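Local coordinates for transmembrane oligosaccharyl transferase (Archaeoglobus fulgidus, PDB 3WAJ), which belongs to the oligosaccharyl transferases of the STT3/AglB family, membrane proteins of the GT-C clan that pair a helical transmembrane region with a soluble C-terminal region, at residues A[43-51]-A[156-164]. Sequence-based numbering, arbitrary orientation.
Sequences LGGNDPWYY and ILGFNDHHI. With ZN (zinc ion), chain B; SO4 (sulfate ion), chain C.
P48, in the first turn of helix 47-60, packs against the face of the F159 ring: its CG stands 4.0 Å from the ring centroid and only 5° off the normal, a nearly axial CH-pi contact. Beside it the two loops are joined by the G44 N to G158 O hydrogen bond, 3.0 Å long and almost straight, although the donor lies above the carbonyl plane. Further along the helix, the Y51 and H162 rings meet rim to rim, the planes at 88°, and Y51 OH shares a 2.7 Å hydrogen bond with H162 ND1. Through its other nitrogen, NE2, H162 donates to O4 of the sulfate, which R426 and H81 also bind, while D161 OD1 lies over the centre of the imidazole. This packed side gives way to a wetter one at the zinc, where D161 OD2 and H163 NE2 each bind at 2.2 Å and three waters also bind. A chi1 of -158° swings the D161 carboxylate away from its own backbone N, bringing OD2 to the metal. D47 also belongs to the site, but as a longer ligand, its OD2 2.8 Å from the zinc; water 1 lies between D47 OD2 and D161 OD1, both possible acceptors for it. Two acidic groups and a histidine thus converge from the two segments, a site suited to a divalent cation, whose charge probably offsets the repulsion between the carboxylates.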
loop_
_atom_site.group_PDB
_atom_site.type_symbol
_atom_site.label_atom_id
_atom_site.label_comp_id
_atom_site.label_asym_id
_atom_site.label_seq_id
_atom_site.Cartn_x
_atom_site.Cartn_y
_atom_site.Cartn_z
ATOM N N LEU A 43 9.765 -6.255 7.579
ATOM C CA LEU A 43 9.013 -6.564 6.367
ATOM C C LEU A 43 8.799 -5.263 5.604
ATOM O O LEU A 43 8.793 -4.192 6.201
ATOM C CB LEU A 43 7.654 -7.214 6.718
ATOM C CG LEU A 43 7.677 -8.553 7.470
ATOM C CD1 LEU A 43 6.265 -9.014 7.868
ATOM C CD2 LEU A 43 8.368 -9.631 6.647
ATOM N N GLY A 44 8.617 -5.352 4.292
ATOM C CA GLY A 44 8.475 -4.162 3.478
ATOM C C GLY A 44 7.102 -3.519 3.555
ATOM O O GLY A 44 6.137 -4.137 4.039
ATOM N N GLY A 45 7.029 -2.274 3.075
ATOM C CA GLY A 45 5.777 -1.569 2.839
ATOM C C GLY A 45 4.738 -1.627 3.948
ATOM O O GLY A 45 5.070 -1.524 5.134
ATOM N N ASN A 46 3.471 -1.774 3.562
ATOM C CA ASN A 46 2.402 -1.901 4.534
ATOM C C ASN A 46 1.743 -3.279 4.458
ATOM O O ASN A 46 1.558 -3.946 5.472
ATOM C CB ASN A 46 1.332 -0.836 4.299
ATOM C CG ASN A 46 1.901 0.553 4.174
ATOM O OD1 ASN A 46 2.736 0.975 4.982
ATOM N ND2 ASN A 46 1.429 1.292 3.169
ATOM N N ASP A 47 1.369 -3.684 3.253
ATOM C CA ASP A 47 0.627 -4.933 3.075
ATOM C C ASP A 47 1.299 -6.224 3.591
ATOM O O ASP A 47 0.604 -7.096 4.124
ATOM C CB ASP A 47 0.158 -5.079 1.620
ATOM C CG ASP A 47 -0.885 -4.039 1.245
ATOM O OD1 ASP A 47 -1.560 -3.511 2.172
ATOM O OD2 ASP A 47 -1.031 -3.758 0.028
ATOM N N PRO A 48 2.637 -6.344 3.462
ATOM C CA PRO A 48 3.259 -7.520 4.090
ATOM C C PRO A 48 3.030 -7.575 5.601
ATOM O O PRO A 48 2.979 -8.670 6.156
ATOM C CB PRO A 48 4.749 -7.347 3.772
ATOM C CG PRO A 48 4.759 -6.537 2.488
ATOM C CD PRO A 48 3.605 -5.571 2.659
ATOM N N TRP A 49 2.897 -6.431 6.263
ATOM C CA TRP A 49 2.576 -6.470 7.688
ATOM C C TRP A 49 1.189 -7.055 7.963
ATOM O O TRP A 49 0.963 -7.676 9.004
ATOM C CB TRP A 49 2.742 -5.089 8.324
ATOM C CG TRP A 49 4.186 -4.676 8.292
ATOM C CD1 TRP A 49 4.844 -4.085 7.250
ATOM C CD2 TRP A 49 5.172 -4.881 9.328
ATOM N NE1 TRP A 49 6.171 -3.892 7.579
ATOM C CE2 TRP A 49 6.398 -4.373 8.846
ATOM C CE3 TRP A 49 5.134 -5.446 10.602
ATOM C CZ2 TRP A 49 7.580 -4.397 9.607
ATOM C CZ3 TRP A 49 6.315 -5.467 11.367
ATOM C CH2 TRP A 49 7.517 -4.944 10.863
ATOM N N TYR A 50 0.262 -6.863 7.031
ATOM C CA TYR A 50 -1.081 -7.389 7.221
ATOM C C TYR A 50 -1.142 -8.892 6.928
ATOM O O TYR A 50 -1.854 -9.627 7.622
ATOM C CB TYR A 50 -2.118 -6.616 6.386
ATOM C CG TYR A 50 -3.510 -6.917 6.853
ATOM C CD1 TYR A 50 -3.980 -6.388 8.055
ATOM C CD2 TYR A 50 -4.348 -7.761 6.130
ATOM C CE1 TYR A 50 -5.262 -6.658 8.525
ATOM C CE2 TYR A 50 -5.654 -8.041 6.584
ATOM C CZ TYR A 50 -6.095 -7.483 7.788
ATOM O OH TYR A 50 -7.355 -7.750 8.265
ATOM N N TYR A 51 -0.410 -9.354 5.908
ATOM C CA TYR A 51 -0.235 -10.802 5.738
ATOM C C TYR A 51 0.265 -11.421 7.037
ATOM O O TYR A 51 -0.280 -12.406 7.519
ATOM C CB TYR A 51 0.676 -11.158 4.556
ATOM C CG TYR A 51 -0.158 -11.344 3.325
ATOM C CD1 TYR A 51 -1.061 -12.396 3.238
ATOM C CD2 TYR A 51 -0.109 -10.427 2.281
ATOM C CE1 TYR A 51 -1.886 -12.536 2.138
ATOM C CE2 TYR A 51 -0.916 -10.569 1.168
ATOM C CZ TYR A 51 -1.804 -11.612 1.105
ATOM O OH TYR A 51 -2.596 -11.741 -0.005
ATOM N N ILE A 156 11.145 -9.050 -3.734
ATOM C CA ILE A 156 12.371 -8.922 -2.968
ATOM C C ILE A 156 12.174 -9.512 -1.561
ATOM O O ILE A 156 11.034 -9.659 -1.097
ATOM C CB ILE A 156 12.740 -7.411 -2.902
ATOM C CG1 ILE A 156 14.083 -7.161 -3.548
ATOM C CG2 ILE A 156 12.681 -6.844 -1.507
ATOM C CD1 ILE A 156 14.075 -7.530 -4.984
ATOM N N LEU A 157 13.277 -9.871 -0.900
ATOM C CA LEU A 157 13.270 -10.274 0.510
ATOM C C LEU A 157 12.375 -9.339 1.332
ATOM O O LEU A 157 12.515 -8.110 1.264
ATOM C CB LEU A 157 14.693 -10.180 1.072
ATOM C CG LEU A 157 15.328 -11.161 2.060
ATOM C CD1 LEU A 157 16.174 -10.366 3.020
ATOM C CD2 LEU A 157 14.335 -12.042 2.798
ATOM N N GLY A 158 11.453 -9.905 2.105
ATOM C CA GLY A 158 10.660 -9.088 3.009
ATOM C C GLY A 158 9.375 -8.498 2.443
ATOM O O GLY A 158 8.493 -8.130 3.221
ATOM N N PHE A 159 9.241 -8.388 1.118
ATOM C CA PHE A 159 7.991 -7.860 0.586
ATOM C C PHE A 159 6.950 -8.949 0.379
ATOM O O PHE A 159 6.515 -9.222 -0.747
ATOM C CB PHE A 159 8.163 -7.036 -0.693
ATOM C CG PHE A 159 7.099 -5.988 -0.842
ATOM C CD1 PHE A 159 7.294 -4.714 -0.322
ATOM C CD2 PHE A 159 5.867 -6.302 -1.407
ATOM C CE1 PHE A 159 6.299 -3.749 -0.407
ATOM C CE2 PHE A 159 4.849 -5.340 -1.507
ATOM C CZ PHE A 159 5.062 -4.064 -1.001
ATOM N N ASN A 160 6.538 -9.552 1.486
ATOM C CA ASN A 160 5.663 -10.708 1.442
ATOM C C ASN A 160 4.222 -10.328 1.114
ATOM O O ASN A 160 3.373 -10.241 2.003
ATOM C CB ASN A 160 5.722 -11.467 2.766
ATOM C CG ASN A 160 4.937 -12.735 2.715
ATOM O OD1 ASN A 160 4.937 -13.429 1.694
ATOM N ND2 ASN A 160 4.222 -13.033 3.788
ATOM N N ASP A 161 3.964 -10.103 -0.172
ATOM C CA ASP A 161 2.666 -9.662 -0.655
ATOM C C ASP A 161 2.282 -10.612 -1.799
ATOM O O ASP A 161 3.107 -11.425 -2.236
ATOM C CB ASP A 161 2.746 -8.197 -1.122
ATOM C CG ASP A 161 1.400 -7.502 -1.138
ATOM O OD1 ASP A 161 0.346 -8.183 -1.119
ATOM O OD2 ASP A 161 1.395 -6.259 -1.175
ATOM N N HIS A 162 1.041 -10.526 -2.273
ATOM C CA HIS A 162 0.551 -11.507 -3.229
ATOM C C HIS A 162 0.840 -11.154 -4.698
ATOM O O HIS A 162 0.499 -11.924 -5.599
ATOM C CB HIS A 162 -0.951 -11.750 -3.018
ATOM C CG HIS A 162 -1.787 -10.513 -3.138
ATOM N ND1 HIS A 162 -2.632 -10.083 -2.133
ATOM C CD2 HIS A 162 -1.915 -9.613 -4.145
ATOM C CE1 HIS A 162 -3.243 -8.970 -2.518
ATOM N NE2 HIS A 162 -2.823 -8.668 -3.734
ATOM N N HIS A 163 1.458 -10.001 -4.949
ATOM C CA HIS A 163 1.642 -9.555 -6.342
ATOM C C HIS A 163 2.606 -10.464 -7.119
ATOM O O HIS A 163 2.426 -10.688 -8.318
ATOM C CB HIS A 163 2.066 -8.071 -6.435
ATOM C CG HIS A 163 1.193 -7.142 -5.661
ATOM N ND1 HIS A 163 -0.115 -6.860 -6.030
ATOM C CD2 HIS A 163 1.411 -6.421 -4.526
ATOM C CE1 HIS A 163 -0.650 -6.025 -5.153
ATOM N NE2 HIS A 163 0.268 -5.738 -4.242
ATOM N N ILE A 164 3.634 -10.987 -6.456
ATOM C CA ILE A 164 4.505 -11.936 -7.142
ATOM C C ILE A 164 3.699 -13.172 -7.519
ATOM O O ILE A 164 3.898 -13.740 -8.587
ATOM C CB ILE A 164 5.790 -12.309 -6.335
ATOM C CG1 ILE A 164 6.635 -13.329 -7.115
ATOM C CG2 ILE A 164 5.450 -12.853 -4.957
ATOM C CD1 ILE A 164 7.227 -12.781 -8.408
HETATM ZN ZN ZN B . 0.032 -4.910 -2.260
HETATM S S SO4 C . -4.677 -5.525 -3.862
HETATM O O1 SO4 C . -4.298 -5.650 -2.449
HETATM O O2 SO4 C . -6.123 -5.290 -3.926
HETATM O O3 SO4 C . -3.949 -4.397 -4.444
HETATM O O4 SO4 C . -4.361 -6.733 -4.634
HETATM O O HOH W 1 -1.444 -6.447 -1.470
HETATM O O HOH W 2 -1.637 -3.288 -3.208
HETATM O O HOH W 3 0.880 -3.106 -1.404
HETATM O O HOH W 4 4.366 -11.023 5.771
#